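Local coordinates for aldehyde dehydrogenase (Trypanosoma brucei, PDB 5MYP), which is thought to act as an NAD+-dependent aldehyde dehydrogenase, oxidising aldehydes to the corresponding carboxylic acids, at residues K96-P100 with C111-Y115; A244-M248 with A278-R283. One frame throughout, in Å; residues are numbered along the deposited sequence.

Contact 1 of 2, residues K96-P100 with C111-Y115; sequences KPVKP and CELQY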
ATOM      1  N   LYS A  96      11.553  14.875   8.350  1.00 20.68           N
ATOM      2  CA  LYS A  96      11.577  16.180   7.680  1.00 21.12           C
ATOM      3  C   LYS A  96      10.749  16.173   6.390  1.00 20.74           C
ATOM      4  O   LYS A  96      10.695  15.151   5.711  1.00 19.65           O
ATOM      5  CB  LYS A  96      13.017  16.630   7.382  1.00 22.00           C
ATOM      6  CG  LYS A  96      13.671  16.017   6.159  1.00 22.80           C
ATOM      7  CD  LYS A  96      15.192  16.145   6.213  1.00 23.76           C
ATOM      8  CE  LYS A  96      15.807  15.821   4.861  1.00 24.17           C
ATOM      9  NZ  LYS A  96      17.276  15.609   4.924  1.00 24.91           N
ATOM     10  N   PRO A  97      10.108  17.310   6.057  1.00 21.09           N
ATOM     11  CA  PRO A  97       9.388  17.377   4.783  1.00 21.55           C
ATOM     12  C   PRO A  97      10.310  17.256   3.570  1.00 22.05           C
ATOM     13  O   PRO A  97      11.452  17.705   3.624  1.00 22.02           O
ATOM     14  CB  PRO A  97       8.730  18.771   4.808  1.00 21.43           C
ATOM     15  CG  PRO A  97       8.712  19.170   6.233  1.00 21.52           C
ATOM     16  CD  PRO A  97       9.929  18.548   6.839  1.00 21.32           C
ATOM     17  N   VAL A  98       9.801  16.642   2.509  1.00 22.66           N
ATOM     18  CA  VAL A  98      10.492  16.521   1.223  1.00 23.42           C
ATOM     19  C   VAL A  98       9.911  17.555   0.251  1.00 23.81           C
ATOM     20  O   VAL A  98       8.697  17.788   0.239  1.00 22.62           O
ATOM     21  CB  VAL A  98      10.324  15.089   0.648  1.00 23.98           C
ATOM     22  CG1 VAL A  98      10.873  14.977  -0.771  1.00 24.66           C
ATOM     23  CG2 VAL A  98      10.995  14.069   1.558  1.00 24.24           C
ATOM     24  N   LYS A  99      10.781  18.168  -0.551  1.00 24.02           N
ATOM     25  CA  LYS A  99      10.371  19.118  -1.581  1.00 24.56           C
ATOM     26  C   LYS A  99      10.207  18.371  -2.911  1.00 24.00           C
ATOM     27  O   LYS A  99      11.208  18.007  -3.534  1.00 23.86           O
ATOM     28  CB  LYS A  99      11.406  20.246  -1.723  1.00 26.02           C
ATOM     29  CG  LYS A  99      11.658  21.051  -0.454  1.00 26.94           C
ATOM     30  CD  LYS A  99      10.479  21.920  -0.035  1.00 27.80           C
ATOM     31  CE  LYS A  99      10.375  23.195  -0.858  1.00 28.41           C
ATOM     32  NZ  LYS A  99       9.037  23.843  -0.687  1.00 28.81           N
ATOM     33  N   PRO A 100       8.956  18.125  -3.348  1.00 22.90           N
ATOM     34  CA  PRO A 100       8.754  17.363  -4.581  1.00 22.61           C
ATOM     35  C   PRO A 100       9.098  18.149  -5.848  1.00 22.51           C
ATOM     36  O   PRO A 100       9.079  19.377  -5.842  1.00 21.91           O
ATOM     37  CB  PRO A 100       7.257  17.062  -4.558  1.00 22.62           C
ATOM     38  CG  PRO A 100       6.667  18.235  -3.868  1.00 22.72           C
ATOM     39  CD  PRO A 100       7.677  18.632  -2.823  1.00 22.69           C
ATOM     40  N   CYS A 111       5.281  23.862  -2.472  1.00 21.74           N
ATOM     41  CA  CYS A 111       4.785  22.504  -2.179  1.00 21.01           C
ATOM     42  C   CYS A 111       5.752  21.671  -1.325  1.00 20.32           C
ATOM     43  O   CYS A 111       6.969  21.810  -1.445  1.00 18.86           O
ATOM     44  CB  CYS A 111       4.479  21.773  -3.490  1.00 21.15           C
ATOM     45  SG  CYS A 111       3.187  22.576  -4.472  1.00 21.03           S
ATOM     46  N   GLU A 112       5.184  20.804  -0.485  1.00 19.55           N
ATOM     47  CA  GLU A 112       5.923  19.917   0.422  1.00 19.74           C
ATOM     48  C   GLU A 112       5.217  18.573   0.560  1.00 18.93           C
ATOM     49  O   GLU A 112       3.993  18.506   0.437  1.00 18.05           O
ATOM     50  CB  GLU A 112       5.975  20.518   1.827  1.00 20.96           C
ATOM     51  CG  GLU A 112       7.029  21.578   2.064  1.00 22.19           C
ATOM     52  CD  GLU A 112       7.088  21.992   3.536  1.00 22.87           C
ATOM     53  OE1 GLU A 112       6.216  21.579   4.339  1.00 23.76           O
ATOM     54  OE2 GLU A 112       8.006  22.744   3.904  1.00 24.11           O
ATOM     55  N   LEU A 113       5.990  17.522   0.824  1.00 18.16           N
ATOM     56  CA  LEU A 113       5.450  16.226   1.241  1.00 17.98           C
ATOM     57  C   LEU A 113       5.845  16.014   2.700  1.00 17.78           C
ATOM     58  O   LEU A 113       7.021  15.808   3.004  1.00 17.84           O
ATOM     59  CB  LEU A 113       5.988  15.097   0.358  1.00 17.89           C
ATOM     60  CG  LEU A 113       5.832  15.279  -1.155  1.00 17.93           C
ATOM     61  CD1 LEU A 113       6.383  14.065  -1.890  1.00 18.13           C
ATOM     62  CD2 LEU A 113       4.387  15.538  -1.547  1.00 18.08           C
ATOM     63  N   GLN A 114       4.872  16.120   3.603  1.00 17.76           N
ATOM     64  CA  GLN A 114       5.098  15.932   5.040  1.00 17.94           C
ATOM     65  C   GLN A 114       4.769  14.492   5.409  1.00 17.81           C
ATOM     66  O   GLN A 114       3.991  13.838   4.714  1.00 17.60           O
ATOM     67  CB  GLN A 114       4.230  16.894   5.861  1.00 18.13           C
ATOM     68  CG  GLN A 114       4.514  18.377   5.614  1.00 18.63           C
ATOM     69  CD  GLN A 114       3.637  19.308   6.441  1.00 18.85           C
ATOM     70  OE1 GLN A 114       2.785  18.865   7.218  1.00 18.80           O
ATOM     71  NE2 GLN A 114       3.842  20.615   6.273  1.00 19.13           N
ATOM     72  N   TYR A 115       5.364  13.997   6.489  1.00 17.62           N
ATOM     73  CA  TYR A 115       5.064  12.663   7.012  1.00 17.52           C
ATOM     74  C   TYR A 115       4.383  12.803   8.355  1.00 16.54           C
ATOM     75  O   TYR A 115       4.859  13.546   9.206  1.00 16.27           O
ATOM     76  CB  TYR A 115       6.342  11.835   7.143  1.00 18.70           C
ATOM     77  CG  TYR A 115       6.953  11.530   5.807  1.00 19.78           C
ATOM     78  CD1 TYR A 115       6.571  10.399   5.092  1.00 20.45           C
ATOM     79  CD2 TYR A 115       7.887  12.394   5.231  1.00 20.60           C
ATOM     80  CE1 TYR A 115       7.120  10.117   3.849  1.00 21.30           C
ATOM     81  CE2 TYR A 115       8.442  12.122   3.988  1.00 21.42           C
ATOM     82  CZ  TYR A 115       8.057  10.982   3.306  1.00 21.79           C
ATOM     83  OH  TYR A 115       8.615  10.712   2.081  1.00 23.62           O
TER
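Residues 96-100, just after helix 69-95, pair through a single antiparallel bridge with the start of strand 110-124, in the projecting beta arm that aldehyde dehydrogenases use to form oligomers. The bridge is a hydrogen-bonded pair of Val-98 and Leu-113. Val-98 N donates to Leu-113 O (2.9 Å) and Leu-113 N to Val-98 O (2.8 Å), both nearly linear. Two CA-H...O contacts support it, Pro-97 CA to Leu-113 O at 3.4 Å and Glu-112 CA to Val-98 O at 3.5 Å. Pro-100, two residues on from Val-98, has no amide hydrogen to donate, so the pairing cannot continue in that direction with a second backbone N-H.

Apolar packing gathers on one face of the strand. Val-98 CB is 4.3 Å from Leu-113 CB, Val-98 CG2 meets the Tyr-115 ring edge at CE2 (4.0 Å), and Pro-100 CB lies 4.1 Å from Leu-113 CG. The second subunit covers this region, with its Gly-430 on Pro-100 and its Pro-432 on Leu-113. Along its other edge, through the backbones of Glu-112 and Gln-114, the strand pairs with strand 454-461.

Among the polar side chains, Gln-114 NE2 donates to Glu-112 OE1 (3.2 Å), which is also salt-bridged to Arg-461. Lys-99 points its CB away, but its all-m chi1 to chi3 fold it back beside its salt-bridge partner Asp-110, and NZ donates to Cys-111 O at 3.0 Å.

Contact 2 of 2, residues A244-M248 with A278-R283; sequences AERIM and ALAEAR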
ATOM      1  N   ALA A 244      27.304 -24.420  -2.816  1.00 17.65           N
ATOM      2  CA  ALA A 244      26.651 -25.435  -1.985  1.00 17.74           C
ATOM      3  C   ALA A 244      26.597 -25.046  -0.508  1.00 17.84           C
ATOM      4  O   ALA A 244      25.602 -25.316   0.170  1.00 17.19           O
ATOM      5  CB  ALA A 244      27.347 -26.779  -2.152  1.00 17.95           C
ATOM      6  N   GLU A 245      27.669 -24.427  -0.014  1.00 17.75           N
ATOM      7  CA  GLU A 245      27.716 -23.966   1.375  1.00 18.08           C
ATOM      8  C   GLU A 245      26.661 -22.897   1.668  1.00 17.38           C
ATOM      9  O   GLU A 245      26.004 -22.944   2.708  1.00 16.70           O
ATOM     10  CB  GLU A 245      29.116 -23.460   1.737  1.00 19.14           C
ATOM     11  CG  GLU A 245      30.105 -24.597   1.987  1.00 20.15           C
ATOM     12  CD  GLU A 245      31.557 -24.151   2.054  1.00 21.37           C
ATOM     13  OE1 GLU A 245      31.891 -23.036   1.592  1.00 22.64           O
ATOM     14  OE2 GLU A 245      32.377 -24.939   2.572  1.00 22.45           O
ATOM     15  N   ARG A 246      26.488 -21.957   0.741  1.00 16.78           N
ATOM     16  CA  ARG A 246      25.497 -20.891   0.906  1.00 16.57           C
ATOM     17  C   ARG A 246      24.064 -21.431   0.845  1.00 16.13           C
ATOM     18  O   ARG A 246      23.241 -21.089   1.698  1.00 15.47           O
ATOM     19  CB  ARG A 246      25.727 -19.774  -0.113  1.00 16.70           C
ATOM     20  CG  ARG A 246      26.991 -18.988   0.201  1.00 16.95           C
ATOM     21  CD  ARG A 246      27.390 -18.000  -0.877  1.00 17.15           C
ATOM     22  NE  ARG A 246      28.637 -17.323  -0.505  1.00 17.32           N
ATOM     23  CZ  ARG A 246      29.199 -16.309  -1.164  1.00 17.62           C
ATOM     24  NH1 ARG A 246      28.643 -15.804  -2.262  1.00 17.45           N
ATOM     25  NH2 ARG A 246      30.343 -15.791  -0.716  1.00 18.03           N
ATOM     26  N   ILE A 247      23.787 -22.291  -0.136  1.00 15.71           N
ATOM     27  CA  ILE A 247      22.462 -22.916  -0.273  1.00 15.84           C
ATOM     28  C   ILE A 247      22.141 -23.768   0.960  1.00 15.98           C
ATOM     29  O   ILE A 247      21.059 -23.643   1.535  1.00 16.03           O
ATOM     30  CB  ILE A 247      22.348 -23.778  -1.559  1.00 15.61           C
ATOM     31  CG1 ILE A 247      22.409 -22.887  -2.803  1.00 15.54           C
ATOM     32  CG2 ILE A 247      21.048 -24.590  -1.573  1.00 15.74           C
ATOM     33  CD1 ILE A 247      22.672 -23.622  -4.103  1.00 15.64           C
ATOM     34  N   MET A 248      23.088 -24.617   1.362  1.00 16.22           N
ATOM     35  CA  MET A 248      22.882 -25.533   2.484  1.00 16.42           C
ATOM     36  C   MET A 248      22.717 -24.785   3.807  1.00 16.32           C
ATOM     37  O   MET A 248      21.887 -25.171   4.629  1.00 15.84           O
ATOM     38  CB  MET A 248      24.030 -26.554   2.566  1.00 16.61           C
ATOM     39  CG  MET A 248      23.876 -27.645   3.618  1.00 16.91           C
ATOM     40  SD  MET A 248      22.306 -28.545   3.610  1.00 17.24           S
ATOM     41  CE  MET A 248      22.299 -29.205   1.948  1.00 17.16           C
ATOM     42  N   ALA A 278      28.380 -31.622  -3.808  1.00 18.51           N
ATOM     43  CA  ALA A 278      28.834 -30.465  -3.028  1.00 18.53           C
ATOM     44  C   ALA A 278      27.883 -30.138  -1.873  1.00 18.16           C
ATOM     45  O   ALA A 278      28.331 -29.836  -0.766  1.00 18.08           O
ATOM     46  CB  ALA A 278      29.021 -29.250  -3.924  1.00 18.62           C
ATOM     47  N   LEU A 279      26.577 -30.200  -2.132  1.00 18.24           N
ATOM     48  CA  LEU A 279      25.561 -30.025  -1.076  1.00 18.24           C
ATOM     49  C   LEU A 279      25.692 -31.078   0.028  1.00 18.21           C
ATOM     50  O   LEU A 279      25.562 -30.755   1.211  1.00 17.90           O
ATOM     51  CB  LEU A 279      24.141 -30.047  -1.665  1.00 18.37           C
ATOM     52  CG  LEU A 279      23.713 -28.812  -2.476  1.00 18.57           C
ATOM     53  CD1 LEU A 279      22.452 -29.087  -3.282  1.00 18.64           C
ATOM     54  CD2 LEU A 279      23.504 -27.611  -1.566  1.00 18.76           C
ATOM     55  N   ALA A 280      25.956 -32.324  -0.366  1.00 18.41           N
ATOM     56  CA  ALA A 280      26.187 -33.414   0.591  1.00 18.72           C
ATOM     57  C   ALA A 280      27.393 -33.131   1.484  1.00 18.97           C
ATOM     58  O   ALA A 280      27.317 -33.312   2.696  1.00 19.05           O
ATOM     59  CB  ALA A 280      26.369 -34.746  -0.130  1.00 18.88           C
ATOM     60  N   GLU A 281      28.491 -32.676   0.884  1.00 19.34           N
ATOM     61  CA  GLU A 281      29.695 -32.322   1.646  1.00 19.77           C
ATOM     62  C   GLU A 281      29.455 -31.153   2.596  1.00 18.96           C
ATOM     63  O   GLU A 281      29.882 -31.206   3.750  1.00 18.47           O
ATOM     64  CB  GLU A 281      30.883 -32.012   0.717  1.00 20.86           C
ATOM     65  CG  GLU A 281      31.425 -33.219  -0.043  1.00 22.35           C
ATOM     66  CD  GLU A 281      31.810 -34.377   0.867  1.00 23.78           C
ATOM     67  OE1 GLU A 281      32.537 -34.143   1.860  1.00 25.58           O
ATOM     68  OE2 GLU A 281      31.377 -35.521   0.599  1.00 25.19           O
ATOM     69  N   ALA A 282      28.765 -30.116   2.114  1.00 18.35           N
ATOM     70  CA  ALA A 282      28.398 -28.969   2.951  1.00 17.91           C
ATOM     71  C   ALA A 282      27.545 -29.386   4.154  1.00 17.78           C
ATOM     72  O   ALA A 282      27.777 -28.918   5.273  1.00 17.50           O
ATOM     73  CB  ALA A 282      27.667 -27.919   2.125  1.00 17.86           C
ATOM     74  N   ARG A 283      26.579 -30.275   3.918  1.00 17.76           N
ATOM     75  CA  ARG A 283      25.701 -30.784   4.979  1.00 18.07           C
ATOM     76  C   ARG A 283      26.476 -31.508   6.085  1.00 18.93           C
ATOM     77  O   ARG A 283      26.237 -31.262   7.271  1.00 18.63           O
ATOM     78  CB  ARG A 283      24.639 -31.723   4.401  1.00 17.49           C
ATOM     79  CG  ARG A 283      23.502 -32.052   5.354  1.00 17.33           C
ATOM     80  CD  ARG A 283      22.558 -33.080   4.751  1.00 17.20           C
ATOM     81  NE  ARG A 283      23.096 -34.444   4.852  1.00 16.80           N
ATOM     82  CZ  ARG A 283      22.474 -35.506   5.375  1.00 16.66           C
ATOM     83  NH1 ARG A 283      23.105 -36.677   5.408  1.00 16.63           N
ATOM     84  NH2 ARG A 283      21.232 -35.435   5.853  1.00 16.45           N
TER
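Ala-278 opens the interface by meeting a residue as small as itself: its CB lies 3.5 Å from Ala-244 CB, and its carbonyl carbon C is nearer still to that methyl, at 3.4 Å. With so little bulk between them the backbones come close, CA to CA 4.8 Å for Ala-244 and Leu-279, and the axes of the segments 244-248 and 278-283 approach to 8.5 Å at a crossing angle of -63°.

Leu-279 next brings its CD2 into a pocket on helix 240-252, touching Ala-244 CB (4.0 Å), Ile-247 CG2 (3.9 Å) and Met-248 CE (4.0 Å). Leu-371 of the sheet below touches both Leu-279 and Ile-247.

One turn on from Ala-278, Ala-282 points at the partner. Its CB rests on Met-248 CB (3.9 Å), Glu-245 CA (4.0 Å) and Ala-244 O (3.9 Å). Arg-283 contributes mainly its base, since its CB lies 4.0 Å from Met-248 SD, while its guanidinium extends away to a salt bridge with Glu-339.

No hydrogen bond crosses the interface. Helices 240-252 and 272-287 follow the adjacent parallel strands 229-232 and 264-268, and lie together on one face of that sheet. The pair belongs to the alpha/beta catalytic domain of aldehyde dehydrogenases, with helix 240-252 forming the connection of a beta-alpha-beta crossover.

The two contacts lie on opposite sides of the chain's centre, about 49 Å apart between their centres, and share no helix or strand. Contact 1 is a surface contact on the arm, where backbone hydrogen bonds join an irregular loop to a strand, Lys-99 and Glu-112 form salt bridges to Asp-110 and Arg-461, and the second subunit supplies part of the cover. Contact 2 is buried and joins two regular helices by van der Waals contacts, with the charged groups of Glu-245 and Arg-283 paired outside the interface, to Lys-241 and Glu-339. Even there the dimer is close: Arg-246, facing away from the helix pair, hydrogen-bonds to Gly-463 of the second subunit. Both lie away from the predicted catalytic residues Glu-223 and Cys-259.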